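Local structure of B12-binding domain-containing protein (Kitasatospora setae, 6WTE) at residues A[90-93]-A[94-98]; A[50-53]-A[54-58]; A[113-116]-A[117-121]. The protein probably transfers methyl groups as the radical SAM methyltransferase TsrM, binding cobalamin and a [4Fe-4S] cluster to do so. One frame throughout, in Å; residues are numbered along the deposited sequence.

Contact 1. Residues A[90-93]-A[94-98]; sequences ITEI and RRLTD. With EDO (1,2-ethanediol), chain F.
Ile93 and Thr97 meet where helix 83-96, the helical arm of the beta-alpha-beta unit formed with strands 63-67 and 101-104 in the cobalamin-binding domain, runs out, Thr97 being just beyond its last residue. How a helix ends is told here by one carbonyl: Ile93 O takes Leu96 N at 2.9 Å, with the donor well above the carbonyl plane, and Thr97 N only weakly. Thr97 CG2 rests against the same oxygen and lies alongside Ile93 CG2 at 4.0 Å, the two branches pointing the same way. A turn earlier the bonding is regular, Arg94 N reaching Ile90 O at 3.0 Å, and the aliphatic part of Arg94 follows, its CG 3.3 Å from Ile90 O and its CD beside Ile90 CG2. The guanidinium beyond is claimed by a salt bridge to Glu122. On the flank facing helix 48-58, Glu92 and Arg95 cross at about a right angle. A bend at chi2 (66°) brings the Glu92 carboxylate round toward Arg95, yet OE1 stays 3.7 Å from Arg95 NH1, and the two planes are 71° apart. Glu92 OE2 is bound instead by His53 of helix 48-58, while Leu96, its CG 3.3 Å from Glu92 O, packs its side chain on Leu52 and Phe56 of that helix. The chemistry implies a division of labour: the Glu92–Arg95 pair is a long attraction of charges with no N-H aimed at the oxygen, so it would fix orientation little, and the carboxylate is more likely positioned by its histidine partner.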
# COMPACT_ATOMS: atom_id res chain seq x y z
N ILE A 90 -12.32 -16.06 4.39
CA ILE A 90 -13.34 -16.14 3.34
C ILE A 90 -14.01 -17.52 3.33
O ILE A 90 -15.22 -17.63 3.12
CB ILE A 90 -12.72 -15.80 1.97
CG1 ILE A 90 -12.37 -14.30 1.94
CG2 ILE A 90 -13.68 -16.19 0.84
CD1 ILE A 90 -11.53 -13.89 0.73
N THR A 91 -13.23 -18.57 3.57
CA THR A 91 -13.81 -19.91 3.59
C THR A 91 -14.84 -20.05 4.71
O THR A 91 -15.90 -20.66 4.52
CB THR A 91 -12.71 -20.97 3.73
OG1 THR A 91 -11.89 -20.95 2.56
CG2 THR A 91 -13.30 -22.36 3.90
N GLU A 92 -14.55 -19.47 5.88
CA GLU A 92 -15.53 -19.50 6.96
C GLU A 92 -16.77 -18.69 6.60
O GLU A 92 -17.90 -19.11 6.90
CB GLU A 92 -14.90 -18.98 8.25
CG GLU A 92 -15.80 -19.10 9.48
CD GLU A 92 -16.09 -20.54 9.87
OE1 GLU A 92 -15.28 -21.44 9.54
OE2 GLU A 92 -17.13 -20.78 10.51
N ILE A 93 -16.59 -17.53 5.97
CA ILE A 93 -17.74 -16.73 5.53
C ILE A 93 -18.66 -17.57 4.65
O ILE A 93 -19.89 -17.58 4.85
CB ILE A 93 -17.27 -15.46 4.80
CG1 ILE A 93 -16.72 -14.43 5.79
CG2 ILE A 93 -18.41 -14.86 3.99
CD1 ILE A 93 -15.99 -13.27 5.13
N ARG A 94 -18.09 -18.28 3.68
CA ARG A 94 -18.90 -19.04 2.73
C ARG A 94 -19.56 -20.25 3.37
O ARG A 94 -20.52 -20.78 2.80
CB ARG A 94 -18.04 -19.46 1.54
CG ARG A 94 -17.51 -18.26 0.76
CD ARG A 94 -16.69 -18.66 -0.45
NE ARG A 94 -17.50 -19.28 -1.50
CZ ARG A 94 -18.25 -18.60 -2.35
NH1 ARG A 94 -18.33 -17.27 -2.27
NH2 ARG A 94 -18.95 -19.23 -3.28
N ARG A 95 -19.08 -20.70 4.53
CA ARG A 95 -19.80 -21.72 5.28
C ARG A 95 -21.05 -21.16 5.96
O ARG A 95 -21.95 -21.94 6.29
CB ARG A 95 -18.89 -22.36 6.34
CG ARG A 95 -17.78 -23.23 5.76
CD ARG A 95 -17.12 -24.10 6.82
NE ARG A 95 -15.82 -24.61 6.39
CZ ARG A 95 -14.86 -25.02 7.21
NH1 ARG A 95 -15.04 -24.97 8.52
NH2 ARG A 95 -13.71 -25.47 6.72
N LEU A 96 -21.12 -19.85 6.14
CA LEU A 96 -22.17 -19.20 6.92
C LEU A 96 -23.22 -18.50 6.08
O LEU A 96 -24.30 -18.19 6.60
CB LEU A 96 -21.54 -18.19 7.89
CG LEU A 96 -20.51 -18.75 8.87
CD1 LEU A 96 -19.79 -17.62 9.61
CD2 LEU A 96 -21.18 -19.68 9.87
N THR A 97 -22.95 -18.24 4.80
CA THR A 97 -23.89 -17.53 3.95
C THR A 97 -23.71 -18.00 2.52
O THR A 97 -22.61 -18.38 2.11
CB THR A 97 -23.72 -16.01 4.03
OG1 THR A 97 -24.66 -15.37 3.15
CG2 THR A 97 -22.29 -15.60 3.61
N ASP A 98 -24.81 -17.98 1.76
CA ASP A 98 -24.76 -18.19 0.32
C ASP A 98 -24.74 -16.87 -0.45
O ASP A 98 -24.75 -16.89 -1.69
CB ASP A 98 -25.93 -19.06 -0.14
CG ASP A 98 -25.84 -20.48 0.38
OD1 ASP A 98 -24.72 -21.04 0.41
OD2 ASP A 98 -26.88 -21.05 0.76
C1 EDO F . -24.89 -21.44 4.17
O1 EDO F . -25.93 -21.70 5.12
C2 EDO F . -24.47 -22.75 3.51
O2 EDO F . -24.26 -22.54 2.11

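Contact 2. Residues A[50-53]-A[54-58]; sequences TCLH and EYFAE
Leu52 and Phe56, one turn apart on helix 48-58, show how a backbone carbonyl and an aromatic ring can share the space between neighbouring turns. The ring stands with its edge toward Leu52 O, which lies near the ring plane and 3.5 Å from Phe56 CD2. The same oxygen accepts Phe56 N at 3.1 Å in an almost straight bond (N-H...O 176°), so the amide and the ring edge of one residue both address it. With CG anti to its own carbonyl carbon (chi1 -78°), Phe56 is swung back along the helix toward Leu52, although the side chains meet only loosely, Leu52 CD2 to Phe56 CE2 at 4.4 Å. One face of the Phe56 ring receives the rim of its sequence neighbour: Tyr55 CD2 stands 4.0 Å above the ring plane, over its centre. Tyr55 itself leaves in another direction, toward Leu4, Leu6 and Leu39 of the sheet, and its hydroxyl is hydrogen-bonded to Glu37.

Across the helix, on its solvent side, Thr50 and Glu54 pass each other at a slant. The extended Glu54 chain runs back over the preceding turn, its CG 3.2 Å from Thr50 O and its OE2 3.9 Å from the Thr50 methyl CG2. A water bridges what the side chain does not reach, donating to Glu54 OE1 and to Cys51 O, each at 3.2 Å. Cys51 O also accepts Tyr55 N and therefore serves two donors.

The chemistry thus splits the helix by side: aromatic and leucine groups pack inward against the sheet and helix 83-96, whereas the Glu54 carboxylate is held within the helix by one shared water, a contact likely to restrain it only lightly.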
# COMPACT_ATOMS: atom_id res chain seq x y z
N THR A 50 -15.65 -16.41 16.08
CA THR A 50 -16.76 -16.05 16.96
C THR A 50 -17.46 -14.80 16.46
O THR A 50 -18.70 -14.73 16.45
CB THR A 50 -16.23 -15.85 18.38
OG1 THR A 50 -15.80 -17.11 18.91
CG2 THR A 50 -17.31 -15.26 19.30
N CYS A 51 -16.70 -13.80 16.03
CA CYS A 51 -17.30 -12.59 15.48
C CYS A 51 -18.16 -12.91 14.27
O CYS A 51 -19.30 -12.42 14.15
CB CYS A 51 -16.20 -11.58 15.12
SG CYS A 51 -16.83 -10.07 14.38
N LEU A 52 -17.65 -13.74 13.35
CA LEU A 52 -18.43 -14.13 12.17
C LEU A 52 -19.66 -14.93 12.54
O LEU A 52 -20.75 -14.71 11.99
CB LEU A 52 -17.56 -14.94 11.21
CG LEU A 52 -16.38 -14.26 10.51
CD1 LEU A 52 -15.74 -15.27 9.57
CD2 LEU A 52 -16.84 -13.03 9.75
N HIS A 53 -19.52 -15.89 13.46
CA HIS A 53 -20.65 -16.72 13.86
C HIS A 53 -21.78 -15.87 14.42
O HIS A 53 -22.95 -16.09 14.07
CB HIS A 53 -20.20 -17.75 14.88
CG HIS A 53 -19.22 -18.74 14.34
ND1 HIS A 53 -18.41 -19.51 15.15
CD2 HIS A 53 -18.92 -19.09 13.07
CE1 HIS A 53 -17.66 -20.29 14.40
NE2 HIS A 53 -17.94 -20.05 13.13
N GLU A 54 -21.46 -14.90 15.27
CA GLU A 54 -22.49 -14.01 15.79
C GLU A 54 -23.17 -13.24 14.67
O GLU A 54 -24.40 -13.18 14.61
CB GLU A 54 -21.89 -13.05 16.82
CG GLU A 54 -21.29 -13.72 18.05
CD GLU A 54 -20.47 -12.77 18.91
OE1 GLU A 54 -19.92 -11.79 18.36
OE2 GLU A 54 -20.38 -13.01 20.13
N TYR A 55 -22.39 -12.67 13.75
CA TYR A 55 -22.97 -11.78 12.75
C TYR A 55 -23.96 -12.52 11.85
O TYR A 55 -25.09 -12.08 11.66
CB TYR A 55 -21.89 -11.10 11.91
CG TYR A 55 -22.50 -10.15 10.91
CD1 TYR A 55 -22.83 -8.85 11.26
CD2 TYR A 55 -22.80 -10.57 9.61
CE1 TYR A 55 -23.42 -7.98 10.36
CE2 TYR A 55 -23.39 -9.71 8.71
CZ TYR A 55 -23.70 -8.43 9.08
OH TYR A 55 -24.29 -7.58 8.17
N PHE A 56 -23.53 -13.64 11.27
CA PHE A 56 -24.35 -14.31 10.26
C PHE A 56 -25.55 -15.04 10.86
O PHE A 56 -26.49 -15.36 10.12
CB PHE A 56 -23.50 -15.25 9.43
CG PHE A 56 -22.69 -14.55 8.39
CD1 PHE A 56 -23.30 -14.01 7.27
CD2 PHE A 56 -21.32 -14.39 8.54
CE1 PHE A 56 -22.57 -13.34 6.32
CE2 PHE A 56 -20.59 -13.73 7.59
CZ PHE A 56 -21.21 -13.20 6.48
N ALA A 57 -25.55 -15.31 12.16
CA ALA A 57 -26.75 -15.86 12.76
C ALA A 57 -27.85 -14.81 12.87
O ALA A 57 -29.03 -15.14 12.79
CB ALA A 57 -26.42 -16.45 14.13
N GLU A 58 -27.46 -13.54 13.03
CA GLU A 58 -28.39 -12.44 13.22
C GLU A 58 -28.69 -11.67 11.95
O GLU A 58 -29.76 -11.06 11.84
CB GLU A 58 -27.82 -11.47 14.27
CG GLU A 58 -27.27 -12.17 15.51
CD GLU A 58 -26.20 -11.36 16.22
OE1 GLU A 58 -25.94 -10.22 15.79
OE2 GLU A 58 -25.62 -11.87 17.21
O HOH W 1 -20.69 -10.06 15.74

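Contact 3. Residues A[113-116]-A[117-121]; sequences FALV and EYFGI
Val116 O and Ile121 N are joined across a Schellman motif, the least ordinary feature of this helix end. Gly120, with a positive phi of 72°, turns the chain so that Ile121 N reaches back to Val116 O at 3.2 Å, lying in the carbonyl plane, while Gly120 N makes a weak bond to Glu117 O. The turn also lays the two side chains against each other, Val116 CG1 4.3 Å from Ile121 CG1. Before it, Leu115 and Phe119 run side by side, for Phe119 CG stands anti to its carbonyl carbon (chi1 -68°), which carries the ring back alongside Leu115. Leu115 CD2 rests over one face of the Phe119 ring, 4.0 Å from its CZ, and Leu115 CB is equally close to Phe119 CE2; the same CD2 meets Tyr118 CD2 obliquely at 4.2 Å. An alanine in place of Phe119 would keep the amide bond to Leu115 O, but would probably open a gap beside Leu115, leaving its CD2 without the ring face it rests on. Around this end, Phe119 packs on Phe108 of helix 106-109 and, with Ile121, on Ile90 of helix 83-96. Val116 leans on Ile153 and Asn155 of strand 153-156, and Phe113 on helix 456-461.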
# COMPACT_ATOMS: atom_id res chain seq x y z
N PHE A 113 -7.37 -11.51 -10.60
CA PHE A 113 -7.91 -12.74 -11.18
C PHE A 113 -7.42 -13.96 -10.41
O PHE A 113 -8.20 -14.88 -10.13
CB PHE A 113 -7.52 -12.86 -12.66
CG PHE A 113 -8.18 -11.84 -13.55
CD1 PHE A 113 -7.70 -10.54 -13.61
CD2 PHE A 113 -9.26 -12.19 -14.34
CE1 PHE A 113 -8.30 -9.60 -14.44
CE2 PHE A 113 -9.86 -11.26 -15.17
CZ PHE A 113 -9.38 -9.96 -15.22
N ALA A 114 -6.12 -14.00 -10.09
CA ALA A 114 -5.59 -15.10 -9.30
C ALA A 114 -6.29 -15.20 -7.96
O ALA A 114 -6.59 -16.30 -7.49
CB ALA A 114 -4.08 -14.93 -9.10
N LEU A 115 -6.56 -14.06 -7.32
CA LEU A 115 -7.15 -14.10 -5.99
C LEU A 115 -8.63 -14.47 -6.04
O LEU A 115 -9.11 -15.18 -5.15
CB LEU A 115 -6.92 -12.77 -5.28
CG LEU A 115 -5.47 -12.58 -4.86
CD1 LEU A 115 -5.28 -11.28 -4.08
CD2 LEU A 115 -5.01 -13.78 -4.03
N VAL A 116 -9.37 -14.00 -7.05
CA VAL A 116 -10.75 -14.45 -7.19
C VAL A 116 -10.80 -15.97 -7.26
O VAL A 116 -11.60 -16.62 -6.57
CB VAL A 116 -11.42 -13.81 -8.42
CG1 VAL A 116 -12.71 -14.55 -8.74
CG2 VAL A 116 -11.75 -12.34 -8.17
N GLU A 117 -9.91 -16.56 -8.06
CA GLU A 117 -9.91 -18.02 -8.20
C GLU A 117 -9.37 -18.71 -6.95
O GLU A 117 -9.92 -19.73 -6.52
CB GLU A 117 -9.11 -18.41 -9.45
CG GLU A 117 -9.65 -17.78 -10.73
CD GLU A 117 -9.06 -18.38 -11.99
OE1 GLU A 117 -8.24 -19.31 -11.88
OE2 GLU A 117 -9.39 -17.90 -13.10
N TYR A 118 -8.31 -18.16 -6.35
CA TYR A 118 -7.73 -18.75 -5.15
C TYR A 118 -8.72 -18.71 -3.99
O TYR A 118 -8.88 -19.70 -3.26
CB TYR A 118 -6.45 -18.00 -4.78
CG TYR A 118 -5.77 -18.42 -3.49
CD1 TYR A 118 -5.13 -19.65 -3.38
CD2 TYR A 118 -5.74 -17.56 -2.40
CE1 TYR A 118 -4.50 -20.02 -2.21
CE2 TYR A 118 -5.11 -17.93 -1.21
CZ TYR A 118 -4.49 -19.15 -1.13
OH TYR A 118 -3.86 -19.50 0.05
N PHE A 119 -9.38 -17.57 -3.79
CA PHE A 119 -10.35 -17.45 -2.69
C PHE A 119 -11.63 -18.21 -2.97
O PHE A 119 -12.39 -18.49 -2.04
CB PHE A 119 -10.69 -15.98 -2.44
CG PHE A 119 -9.55 -15.16 -1.89
CD1 PHE A 119 -8.58 -15.73 -1.09
CD2 PHE A 119 -9.49 -13.81 -2.15
CE1 PHE A 119 -7.54 -14.96 -0.57
CE2 PHE A 119 -8.47 -13.03 -1.64
CZ PHE A 119 -7.49 -13.61 -0.85
N GLY A 120 -11.90 -18.53 -4.23
CA GLY A 120 -13.14 -19.22 -4.58
C GLY A 120 -14.37 -18.35 -4.47
O GLY A 120 -15.43 -18.85 -4.09
N ILE A 121 -14.25 -17.07 -4.78
CA ILE A 121 -15.34 -16.12 -4.60
C ILE A 121 -15.95 -15.77 -5.95
O ILE A 121 -15.38 -16.05 -7.00
CB ILE A 121 -14.89 -14.85 -3.84
CG1 ILE A 121 -13.78 -14.12 -4.61
CG2 ILE A 121 -14.44 -15.22 -2.44
CD1 ILE A 121 -13.29 -12.81 -3.93

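How the contacts relate
Along the chain the order is contact 2, contact 1, contact 3, on helices 48-58, 83-96 and 112-119 of the cobalamin-binding domain, whose parallel strands these helices accompany. Contact 1 stands in the middle: its centre is 11 Å from that of contact 2 and 14 Å from that of contact 3, and it touches both. Toward contact 2, Thr97 CG2 lies 3.5 Å from Phe56 CE1; toward contact 3, Ile90 CD1 lies 3.5 Å from Phe119 CG and Arg94 meets Gly120 O. Contacts 2 and 3, with centres 24 Å apart, do not touch. Helix 83-96 thus links the other two into one packed layer, the side chain of Ile90 lying about 10 Å from the bound cobalamin.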